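Side-chain contacts in carbohydrate oxidase (Microdochium nivale, PDB 3RJA), which oxidises the C1 hydroxyl of mono-, oligo- and polysaccharides to lactones with its FAD cofactor, passing the electrons to oxygen to give hydrogen peroxide: residues 322-327 and 411-416; 339-344 and 351-356. All coordinates share one frame; numbering follows the deposited sequence.

Both contacts pack a helix on the large antiparallel sheet of the substrate domain, their centres about 14 Å apart. Along the chain, strand 318-326 of contact 1 comes first. Helix 332-345 and strand 352-359 of contact 2 follow, and helix 403-414 then returns to close contact 1, so contact 2 is nested within the loop that contact 1 completes. The two helices also meet through the stacked rings of Trp409 and Tyr340, and Trp409 reaches Trp353 of the strand edge-to-face. Contact 1 is a purely apolar seam, whereas contact 2 adds a buried pair of hydroxyls. Contact 2 also includes Phe354 and Gln356, which line the sugar pocket, so its strand lies between helix and ligand.

Contact 1 of 2, residues 322-327 and 411-416; sequences KSLTLK and NSVTKA
Leu324 of strand 318-326 meets Val413 and Thr414 on helix 403-414 in the alpha/beta packing that layers helices on the antiparallel sheet of the substrate-binding domain, as in berberine-bridge-type oxidases. From the strand, CB of Leu324 points at the helix, and CG is anti to the carbonyl carbon (chi1 -77°), which puts the fork of the side chain beside Val413. The branch at CG then divides the work. CD1 slides past Val413, 3.7 Å from its CB and 3.8 Å from its CG1, while CD2 turns to the next helical residue and rests 3.7 Å from Thr414 CG2.

Two residues on, Leu326 points the same way and reaches Val413 tip to tip, its CD2 lying 3.9 Å from Val413 CG1. That single methyl is thus shared by both leucines. Trp422 of the neighbouring strand 422-423, touching Leu324, Leu326 and Thr414, and Phe337 of helix 332-345, packed on Val413, extend this largely buried apolar layer, which no hydrogen bond crosses. Thr414 presents its carbon branch to the sheet because its hydroxyl sits between the backbone N and the carbonyl carbon (chi1 61°), where OG1 makes a weak hydrogen bond back to Val410 O.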
ATOM      1  N   LYS A 322      11.378   4.420   0.406  1.00 11.36           N
ATOM      2  CA  LYS A 322      10.985   5.500   1.290  1.00 11.23           C
ATOM      3  C   LYS A 322       9.756   6.144   0.691  1.00 11.26           C
ATOM      4  O   LYS A 322       9.442   5.899  -0.470  1.00 10.55           O
ATOM      5  CB  LYS A 322      12.108   6.536   1.430  1.00 11.23           C
ATOM      6  CG  LYS A 322      13.333   6.059   2.208  1.00 10.97           C
ATOM      7  CD  LYS A 322      14.331   7.232   2.545  1.00 10.88           C
ATOM      8  CE  LYS A 322      13.977   8.001   3.841  1.00 10.62           C
ATOM      9  NZ  LYS A 322      14.392   7.171   5.041  1.00 10.47           N
ATOM     10  N   SER A 323       9.094   7.005   1.457  1.00 12.09           N
ATOM     11  CA  SER A 323       7.915   7.696   0.956  1.00 13.09           C
ATOM     12  C   SER A 323       7.803   9.112   1.509  1.00 12.95           C
ATOM     13  O   SER A 323       8.493   9.476   2.451  1.00 11.35           O
ATOM     14  CB  SER A 323       6.624   6.904   1.288  1.00 13.71           C
ATOM     15  OG  SER A 323       6.267   7.045   2.672  1.00 15.14           O
ATOM     16  N   LEU A 324       6.901   9.882   0.898  1.00 13.10           N
ATOM     17  CA  LEU A 324       6.462  11.193   1.369  1.00 12.65           C
ATOM     18  C   LEU A 324       5.044  11.403   0.918  1.00 13.00           C
ATOM     19  O   LEU A 324       4.667  10.983  -0.194  1.00 12.84           O
ATOM     20  CB  LEU A 324       7.325  12.320   0.786  1.00 12.24           C
ATOM     21  CG  LEU A 324       8.709  12.516   1.426  1.00 13.06           C
ATOM     22  CD1 LEU A 324       9.520  13.580   0.658  1.00 12.23           C
ATOM     23  CD2 LEU A 324       8.579  12.868   2.932  1.00 12.40           C
ATOM     24  N   THR A 325       4.261  12.056   1.778  1.00 12.73           N
ATOM     25  CA  THR A 325       2.981  12.592   1.376  1.00 12.79           C
ATOM     26  C   THR A 325       3.121  14.120   1.604  1.00 12.81           C
ATOM     27  O   THR A 325       3.607  14.541   2.631  1.00 13.23           O
ATOM     28  CB  THR A 325       1.797  11.946   2.167  1.00 13.50           C
ATOM     29  OG1 THR A 325       1.906  12.240   3.581  1.00 13.25           O
ATOM     30  CG2 THR A 325       1.778  10.390   1.983  1.00 12.64           C
ATOM     31  N   LEU A 326       2.726  14.942   0.635  1.00 12.67           N
ATOM     32  CA  LEU A 326       2.932  16.396   0.770  1.00 12.44           C
ATOM     33  C   LEU A 326       1.685  17.168   0.465  1.00 13.24           C
ATOM     34  O   LEU A 326       0.969  16.824  -0.482  1.00 11.46           O
ATOM     35  CB  LEU A 326       4.013  16.892  -0.193  1.00 11.76           C
ATOM     36  CG  LEU A 326       5.327  16.114  -0.331  1.00 12.10           C
ATOM     37  CD1 LEU A 326       6.089  16.682  -1.565  1.00 12.28           C
ATOM     38  CD2 LEU A 326       6.175  16.197   0.960  1.00 11.09           C
ATOM     39  N   LYS A 327       1.448  18.237   1.242  1.00 13.67           N
ATOM     40  CA  LYS A 327       0.405  19.192   0.876  1.00 15.50           C
ATOM     41  C   LYS A 327       0.713  19.808  -0.481  1.00 14.42           C
ATOM     42  O   LYS A 327      -0.180  19.996  -1.295  1.00 16.11           O
ATOM     43  CB  LYS A 327       0.262  20.305   1.929  1.00 15.23           C
ATOM     44  CG  LYS A 327      -0.150  19.767   3.275  1.00 17.85           C
ATOM     45  CD  LYS A 327      -0.603  20.880   4.235  1.00 19.44           C
ATOM     46  CE  LYS A 327      -1.067  20.250   5.523  1.00 20.62           C
ATOM     47  NZ  LYS A 327      -0.933  21.211   6.680  1.00 22.39           N
ATOM     48  N   ASN A 411      15.323  13.902   2.315  1.00 18.77           N
ATOM     49  CA  ASN A 411      15.793  15.038   3.103  1.00 19.64           C
ATOM     50  C   ASN A 411      15.777  16.314   2.253  1.00 18.47           C
ATOM     51  O   ASN A 411      15.444  17.400   2.750  1.00 16.18           O
ATOM     52  CB  ASN A 411      17.198  14.766   3.661  1.00 21.65           C
ATOM     53  CG  ASN A 411      17.890  16.037   4.145  1.00 29.62           C
ATOM     54  OD1 ASN A 411      17.605  16.534   5.240  1.00 30.92           O
ATOM     55  ND2 ASN A 411      18.805  16.576   3.318  1.00 33.63           N
ATOM     56  N   SER A 412      16.109  16.168   0.967  1.00 19.10           N
ATOM     57  CA  SER A 412      16.064  17.317   0.050  1.00 19.06           C
ATOM     58  C   SER A 412      14.695  18.001   0.090  1.00 19.41           C
ATOM     59  O   SER A 412      14.632  19.225   0.018  1.00 19.93           O
ATOM     60  CB  SER A 412      16.473  16.942  -1.387  1.00 16.33           C
ATOM     61  OG  SER A 412      15.363  16.510  -2.155  1.00 18.05           O
ATOM     62  N   VAL A 413      13.610  17.221   0.231  1.00 17.74           N
ATOM     63  CA  VAL A 413      12.261  17.792   0.294  1.00 15.67           C
ATOM     64  C   VAL A 413      11.906  18.262   1.707  1.00 16.83           C
ATOM     65  O   VAL A 413      11.396  19.375   1.882  1.00 16.61           O
ATOM     66  CB  VAL A 413      11.163  16.805  -0.254  1.00 15.96           C
ATOM     67  CG1 VAL A 413       9.743  17.341  -0.025  1.00 14.79           C
ATOM     68  CG2 VAL A 413      11.365  16.524  -1.715  1.00 15.68           C
ATOM     69  N   THR A 414      12.194  17.442   2.720  1.00 17.83           N
ATOM     70  CA  THR A 414      11.700  17.722   4.082  1.00 18.02           C
ATOM     71  C   THR A 414      12.382  18.909   4.732  1.00 21.53           C
ATOM     72  O   THR A 414      11.742  19.654   5.510  1.00 21.00           O
ATOM     73  CB  THR A 414      11.728  16.491   5.040  1.00 16.62           C
ATOM     74  OG1 THR A 414      13.063  16.007   5.219  1.00 18.36           O
ATOM     75  CG2 THR A 414      10.838  15.355   4.505  1.00 17.11           C
ATOM     76  N   LYS A 415      13.668  19.094   4.416  1.00 21.33           N
ATOM     77  CA  LYS A 415      14.375  20.240   4.946  1.00 22.81           C
ATOM     78  C   LYS A 415      13.681  21.535   4.490  1.00 23.01           C
ATOM     79  O   LYS A 415      13.790  22.544   5.168  1.00 22.98           O
ATOM     80  CB  LYS A 415      15.866  20.217   4.577  1.00 23.15           C
ATOM     81  CG  LYS A 415      16.199  20.608   3.128  1.00 23.25           C
ATOM     82  CD  LYS A 415      17.692  20.493   2.878  1.00 24.04           C
ATOM     83  CE  LYS A 415      18.054  21.183   1.566  1.00 29.07           C
ATOM     84  NZ  LYS A 415      19.435  20.862   1.066  1.00 29.58           N
ATOM     85  N   ALA A 416      12.920  21.486   3.385  1.00 20.97           N
ATOM     86  CA  ALA A 416      12.277  22.705   2.851  1.00 21.08           C
ATOM     87  C   ALA A 416      10.872  22.969   3.396  1.00 21.36           C
ATOM     88  O   ALA A 416      10.224  23.954   3.019  1.00 21.83           O
ATOM     89  CB  ALA A 416      12.247  22.676   1.357  1.00 19.91           C
TER

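Contact 2 of 2, residues 339-344 and 351-356; sequences DYYFDV and RFWFYQ. With ABL ((2R,3R,4R,5R)-4,5-dihydroxy-2-(hydroxymethyl)-6-oxopiperidin-3-yl beta-D-glucopyranoside), chain G.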
ATOM      1  N   ASP A 339      17.282  19.449  -7.954  1.00 17.77           N
ATOM      2  CA  ASP A 339      18.751  19.520  -7.785  1.00 18.86           C
ATOM      3  C   ASP A 339      19.347  18.111  -7.575  1.00 20.36           C
ATOM      4  O   ASP A 339      20.269  17.695  -8.293  1.00 18.03           O
ATOM      5  CB  ASP A 339      19.123  20.453  -6.619  1.00 17.48           C
ATOM      6  CG  ASP A 339      19.111  21.948  -7.016  1.00 20.03           C
ATOM      7  OD1 ASP A 339      19.082  22.292  -8.216  1.00 18.28           O
ATOM      8  OD2 ASP A 339      19.141  22.790  -6.107  1.00 21.36           O
ATOM      9  N   TYR A 340      18.772  17.372  -6.614  1.00 19.21           N
ATOM     10  CA  TYR A 340      19.194  16.011  -6.287  1.00 17.91           C
ATOM     11  C   TYR A 340      18.938  15.060  -7.448  1.00 17.35           C
ATOM     12  O   TYR A 340      19.778  14.247  -7.791  1.00 16.71           O
ATOM     13  CB  TYR A 340      18.408  15.547  -5.048  1.00 18.57           C
ATOM     14  CG  TYR A 340      19.043  14.417  -4.265  1.00 16.71           C
ATOM     15  CD1 TYR A 340      18.786  13.084  -4.582  1.00 17.94           C
ATOM     16  CD2 TYR A 340      19.900  14.689  -3.199  1.00 16.59           C
ATOM     17  CE1 TYR A 340      19.376  12.037  -3.841  1.00 17.11           C
ATOM     18  CE2 TYR A 340      20.470  13.673  -2.446  1.00 17.38           C
ATOM     19  CZ  TYR A 340      20.203  12.347  -2.775  1.00 17.75           C
ATOM     20  OH  TYR A 340      20.788  11.346  -2.039  1.00 19.30           O
ATOM     21  N   TYR A 341      17.762  15.175  -8.057  1.00 17.30           N
ATOM     22  CA  TYR A 341      17.388  14.378  -9.233  1.00 17.06           C
ATOM     23  C   TYR A 341      18.546  14.374 -10.243  1.00 19.35           C
ATOM     24  O   TYR A 341      19.012  13.298 -10.673  1.00 18.55           O
ATOM     25  CB  TYR A 341      16.165  15.033  -9.871  1.00 13.97           C
ATOM     26  CG  TYR A 341      15.398  14.269 -10.912  1.00 13.80           C
ATOM     27  CD1 TYR A 341      15.861  13.049 -11.457  1.00 12.53           C
ATOM     28  CD2 TYR A 341      14.176  14.780 -11.373  1.00 12.24           C
ATOM     29  CE1 TYR A 341      15.112  12.365 -12.435  1.00 12.92           C
ATOM     30  CE2 TYR A 341      13.443  14.113 -12.343  1.00 13.06           C
ATOM     31  CZ  TYR A 341      13.901  12.916 -12.873  1.00 12.61           C
ATOM     32  OH  TYR A 341      13.102  12.273 -13.797  1.00 12.78           O
ATOM     33  N   PHE A 342      18.994  15.580 -10.611  1.00 18.46           N
ATOM     34  CA  PHE A 342      19.991  15.751 -11.686  1.00 20.42           C
ATOM     35  C   PHE A 342      21.444  15.597 -11.237  1.00 18.43           C
ATOM     36  O   PHE A 342      22.230  14.994 -11.958  1.00 15.87           O
ATOM     37  CB  PHE A 342      19.773  17.060 -12.483  1.00 19.34           C
ATOM     38  CG  PHE A 342      18.625  16.978 -13.449  1.00 20.21           C
ATOM     39  CD1 PHE A 342      17.310  17.189 -13.010  1.00 20.93           C
ATOM     40  CD2 PHE A 342      18.839  16.646 -14.783  1.00 20.69           C
ATOM     41  CE1 PHE A 342      16.228  17.077 -13.890  1.00 21.16           C
ATOM     42  CE2 PHE A 342      17.754  16.533 -15.683  1.00 21.35           C
ATOM     43  CZ  PHE A 342      16.450  16.759 -15.233  1.00 20.09           C
ATOM     44  N   ASP A 343      21.788  16.128 -10.064  1.00 17.70           N
ATOM     45  CA  ASP A 343      23.173  16.076  -9.576  1.00 20.22           C
ATOM     46  C   ASP A 343      23.554  14.762  -8.864  1.00 20.54           C
ATOM     47  O   ASP A 343      24.735  14.390  -8.849  1.00 19.06           O
ATOM     48  CB  ASP A 343      23.473  17.258  -8.650  1.00 19.92           C
ATOM     49  CG  ASP A 343      23.156  18.610  -9.305  1.00 22.53           C
ATOM     50  OD1 ASP A 343      23.087  18.680 -10.554  1.00 22.85           O
ATOM     51  OD2 ASP A 343      22.958  19.589  -8.567  1.00 21.36           O
ATOM     52  N   VAL A 344      22.565  14.073  -8.277  1.00 19.89           N
ATOM     53  CA  VAL A 344      22.810  12.770  -7.602  1.00 18.66           C
ATOM     54  C   VAL A 344      22.117  11.591  -8.312  1.00 19.66           C
ATOM     55  O   VAL A 344      22.777  10.731  -8.919  1.00 19.74           O
ATOM     56  CB  VAL A 344      22.440  12.823  -6.088  1.00 18.13           C
ATOM     57  CG1 VAL A 344      22.792  11.499  -5.407  1.00 17.26           C
ATOM     58  CG2 VAL A 344      23.186  14.005  -5.370  1.00 17.96           C
ATOM     59  N   ARG A 351      22.619   0.471  -9.623  1.00 17.33           N
ATOM     60  CA  ARG A 351      21.424  -0.357  -9.445  1.00 17.44           C
ATOM     61  C   ARG A 351      20.168   0.336 -10.027  1.00 16.46           C
ATOM     62  O   ARG A 351      20.223   1.511 -10.364  1.00 17.14           O
ATOM     63  CB  ARG A 351      21.246  -0.723  -7.956  1.00 14.29           C
ATOM     64  CG  ARG A 351      20.714   0.420  -7.110  1.00 13.03           C
ATOM     65  CD  ARG A 351      21.778   1.456  -6.823  1.00 12.18           C
ATOM     66  NE  ARG A 351      21.444   2.179  -5.607  1.00 12.24           N
ATOM     67  CZ  ARG A 351      22.292   2.920  -4.910  1.00 13.02           C
ATOM     68  NH1 ARG A 351      21.858   3.523  -3.820  1.00 11.19           N
ATOM     69  NH2 ARG A 351      23.585   3.040  -5.298  1.00 12.55           N
ATOM     70  N   PHE A 352      19.068  -0.401 -10.152  1.00 15.35           N
ATOM     71  CA  PHE A 352      17.793   0.177 -10.590  1.00 16.72           C
ATOM     72  C   PHE A 352      17.168   1.047  -9.476  1.00 17.32           C
ATOM     73  O   PHE A 352      17.205   0.688  -8.286  1.00 18.05           O
ATOM     74  CB  PHE A 352      16.837  -0.943 -10.972  1.00 16.38           C
ATOM     75  CG  PHE A 352      15.481  -0.477 -11.391  1.00 16.26           C
ATOM     76  CD1 PHE A 352      15.318   0.318 -12.515  1.00 16.61           C
ATOM     77  CD2 PHE A 352      14.345  -0.841 -10.650  1.00 17.40           C
ATOM     78  CE1 PHE A 352      14.052   0.760 -12.902  1.00 17.68           C
ATOM     79  CE2 PHE A 352      13.057  -0.413 -11.027  1.00 16.73           C
ATOM     80  CZ  PHE A 352      12.913   0.386 -12.159  1.00 17.10           C
ATOM     81  N   TRP A 353      16.632   2.201  -9.850  1.00 15.80           N
ATOM     82  CA  TRP A 353      15.864   3.008  -8.909  1.00 15.97           C
ATOM     83  C   TRP A 353      14.732   3.664  -9.675  1.00 17.02           C
ATOM     84  O   TRP A 353      14.837   3.841 -10.893  1.00 16.81           O
ATOM     85  CB  TRP A 353      16.719   4.059  -8.165  1.00 14.59           C
ATOM     86  CG  TRP A 353      17.380   5.107  -9.054  1.00 15.79           C
ATOM     87  CD1 TRP A 353      18.700   5.123  -9.476  1.00 16.14           C
ATOM     88  CD2 TRP A 353      16.773   6.289  -9.616  1.00 15.67           C
ATOM     89  NE1 TRP A 353      18.932   6.223 -10.270  1.00 16.01           N
ATOM     90  CE2 TRP A 353      17.775   6.952 -10.386  1.00 16.25           C
ATOM     91  CE3 TRP A 353      15.481   6.844  -9.562  1.00 16.05           C
ATOM     92  CZ2 TRP A 353      17.528   8.164 -11.076  1.00 15.64           C
ATOM     93  CZ3 TRP A 353      15.225   8.031 -10.263  1.00 16.26           C
ATOM     94  CH2 TRP A 353      16.246   8.672 -11.025  1.00 16.02           C
ATOM     95  N   PHE A 354      13.664   4.020  -8.952  1.00 14.58           N
ATOM     96  CA  PHE A 354      12.615   4.877  -9.478  1.00 13.72           C
ATOM     97  C   PHE A 354      12.014   5.799  -8.398  1.00 13.43           C
ATOM     98  O   PHE A 354      12.188   5.568  -7.191  1.00 13.14           O
ATOM     99  CB  PHE A 354      11.541   4.057 -10.205  1.00 12.33           C
ATOM    100  CG  PHE A 354      10.674   3.225  -9.293  1.00 14.33           C
ATOM    101  CD1 PHE A 354       9.648   3.814  -8.558  1.00 13.94           C
ATOM    102  CD2 PHE A 354      10.865   1.833  -9.202  1.00 15.02           C
ATOM    103  CE1 PHE A 354       8.819   3.033  -7.724  1.00 14.99           C
ATOM    104  CE2 PHE A 354      10.052   1.043  -8.388  1.00 15.51           C
ATOM    105  CZ  PHE A 354       9.022   1.649  -7.639  1.00 16.54           C
ATOM    106  N   TYR A 355      11.339   6.858  -8.844  1.00 13.36           N
ATOM    107  CA  TYR A 355      10.367   7.559  -7.991  1.00 13.62           C
ATOM    108  C   TYR A 355       9.025   7.538  -8.734  1.00 13.88           C
ATOM    109  O   TYR A 355       8.979   7.420  -9.956  1.00 15.17           O
ATOM    110  CB  TYR A 355      10.790   9.005  -7.689  1.00 12.75           C
ATOM    111  CG  TYR A 355      10.782   9.887  -8.921  1.00 13.98           C
ATOM    112  CD1 TYR A 355       9.598  10.458  -9.379  1.00 13.88           C
ATOM    113  CD2 TYR A 355      11.969  10.139  -9.642  1.00 13.89           C
ATOM    114  CE1 TYR A 355       9.583  11.262 -10.502  1.00 14.95           C
ATOM    115  CE2 TYR A 355      11.971  10.944 -10.770  1.00 14.12           C
ATOM    116  CZ  TYR A 355      10.769  11.499 -11.193  1.00 15.26           C
ATOM    117  OH  TYR A 355      10.721  12.285 -12.311  1.00 16.16           O
ATOM    118  N   GLN A 356       7.938   7.648  -7.983  1.00 14.23           N
ATOM    119  CA  GLN A 356       6.607   7.889  -8.534  1.00 13.23           C
ATOM    120  C   GLN A 356       6.012   9.041  -7.771  1.00 13.45           C
ATOM    121  O   GLN A 356       6.015   9.037  -6.532  1.00 15.36           O
ATOM    122  CB  GLN A 356       5.712   6.651  -8.412  1.00 12.54           C
ATOM    123  CG  GLN A 356       6.270   5.468  -9.163  1.00 13.32           C
ATOM    124  CD  GLN A 356       5.569   4.170  -8.889  1.00 14.43           C
ATOM    125  OE1 GLN A 356       5.411   3.327  -9.784  1.00 15.86           O
ATOM    126  NE2 GLN A 356       5.157   3.981  -7.652  1.00 16.07           N
TER
HETATM  127  C1A ABL G 604       4.444   0.046  -5.953  1.00 42.43           C
HETATM  128  O1A ABL G 604       3.756   0.521  -5.020  1.00 45.61           O
HETATM  129  C2A ABL G 604       4.279   0.560  -7.399  1.00 42.65           C
HETATM  130  O2A ABL G 604       2.905   0.904  -7.577  1.00 39.75           O
HETATM  131  C3A ABL G 604       4.730  -0.461  -8.473  1.00 38.30           C
HETATM  132  O3A ABL G 604       4.827   0.264  -9.724  1.00 38.64           O
HETATM  133  C4A ABL G 604       6.107  -0.989  -8.120  1.00 40.88           C
HETATM  134  O1  ABL G 604       6.598  -1.916  -9.122  1.00 43.18           O
HETATM  135  C5A ABL G 604       6.031  -1.743  -6.747  1.00 40.31           C
HETATM  136  N5  ABL G 604       5.362  -0.918  -5.706  1.00 39.74           N
HETATM  137  C6A ABL G 604       7.432  -2.088  -6.178  1.00 39.00           C
HETATM  138  O6A ABL G 604       7.430  -3.237  -5.311  1.00 35.72           O
HETATM  139  C1  ABL G 604       7.532  -1.444 -10.135  1.00 45.15           C
HETATM  140  C2  ABL G 604       8.385  -2.620 -10.673  1.00 46.58           C
HETATM  141  O2  ABL G 604       9.093  -3.208  -9.575  1.00 51.76           O
HETATM  142  C3  ABL G 604       9.339  -2.101 -11.757  1.00 48.71           C
HETATM  143  O3  ABL G 604      10.133  -3.154 -12.301  1.00 50.06           O
HETATM  144  C4  ABL G 604       8.505  -1.363 -12.854  1.00 46.14           C
HETATM  145  O4  ABL G 604       9.323  -0.866 -13.903  1.00 48.59           O
HETATM  146  C5  ABL G 604       7.713  -0.214 -12.218  1.00 44.99           C
HETATM  147  O5  ABL G 604       6.860  -0.770 -11.188  1.00 45.16           O
HETATM  148  C6  ABL G 604       6.905   0.585 -13.248  1.00 40.74           C
HETATM  149  O6  ABL G 604       6.053  -0.187 -14.032  1.00 36.37           O
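The hydroxyl of Tyr341 is gripped twice: Tyr355 OH donates a 2.8 Å hydrogen bond to Tyr341 OH, and Tyr341 OH is in turn hydrogen-bonded to Asp251 OD2 on the adjoining strand 245-251. The two rings form a T-shaped (edge-to-face) pair, their planes at 86° and centroids 5.2 Å apart. Tyr355 brings its CE2 edge over one face of Tyr341, 3.5 Å from CZ of that ring, and Tyr341 OH lies in the plane of the Tyr355 ring. The opposite face of Tyr341 carries Phe342 CE1, offset toward the rim. On helix 332-345 the Tyr341 ring hangs anti to the backbone N, with the ring plane nearly containing the CA-CB bond (chi2 -9°), a turn that lays its face against the Tyr355 edge. Trp353 reaches it from the strand: CH2 of the indole comes 4.1 Å from Tyr341 CE1, which sits at the indole edge, while Trp353 NE1 bonds to Val348 O in the connecting loop.

Strand 352-359 serves both sides. Tyr355 and Trp353 face the helix, while Phe352, Phe354 and Gln356 meet the bound substrate analogue, Phe354 CE2 lying 3.9 Å from C1 of its glucosyl ring. A phenylalanine in place of Tyr341 would probably keep the ring packing but leave the Tyr355 hydroxyl without its acceptor and the Asp251 carboxylate without this partner. With Tyr355 as donor, Tyr341 probably directs its own proton to Asp251. The carboxylate, if charged, is likely to polarise the Tyr341 hydroxyl and make its oxygen a better acceptor for Tyr355.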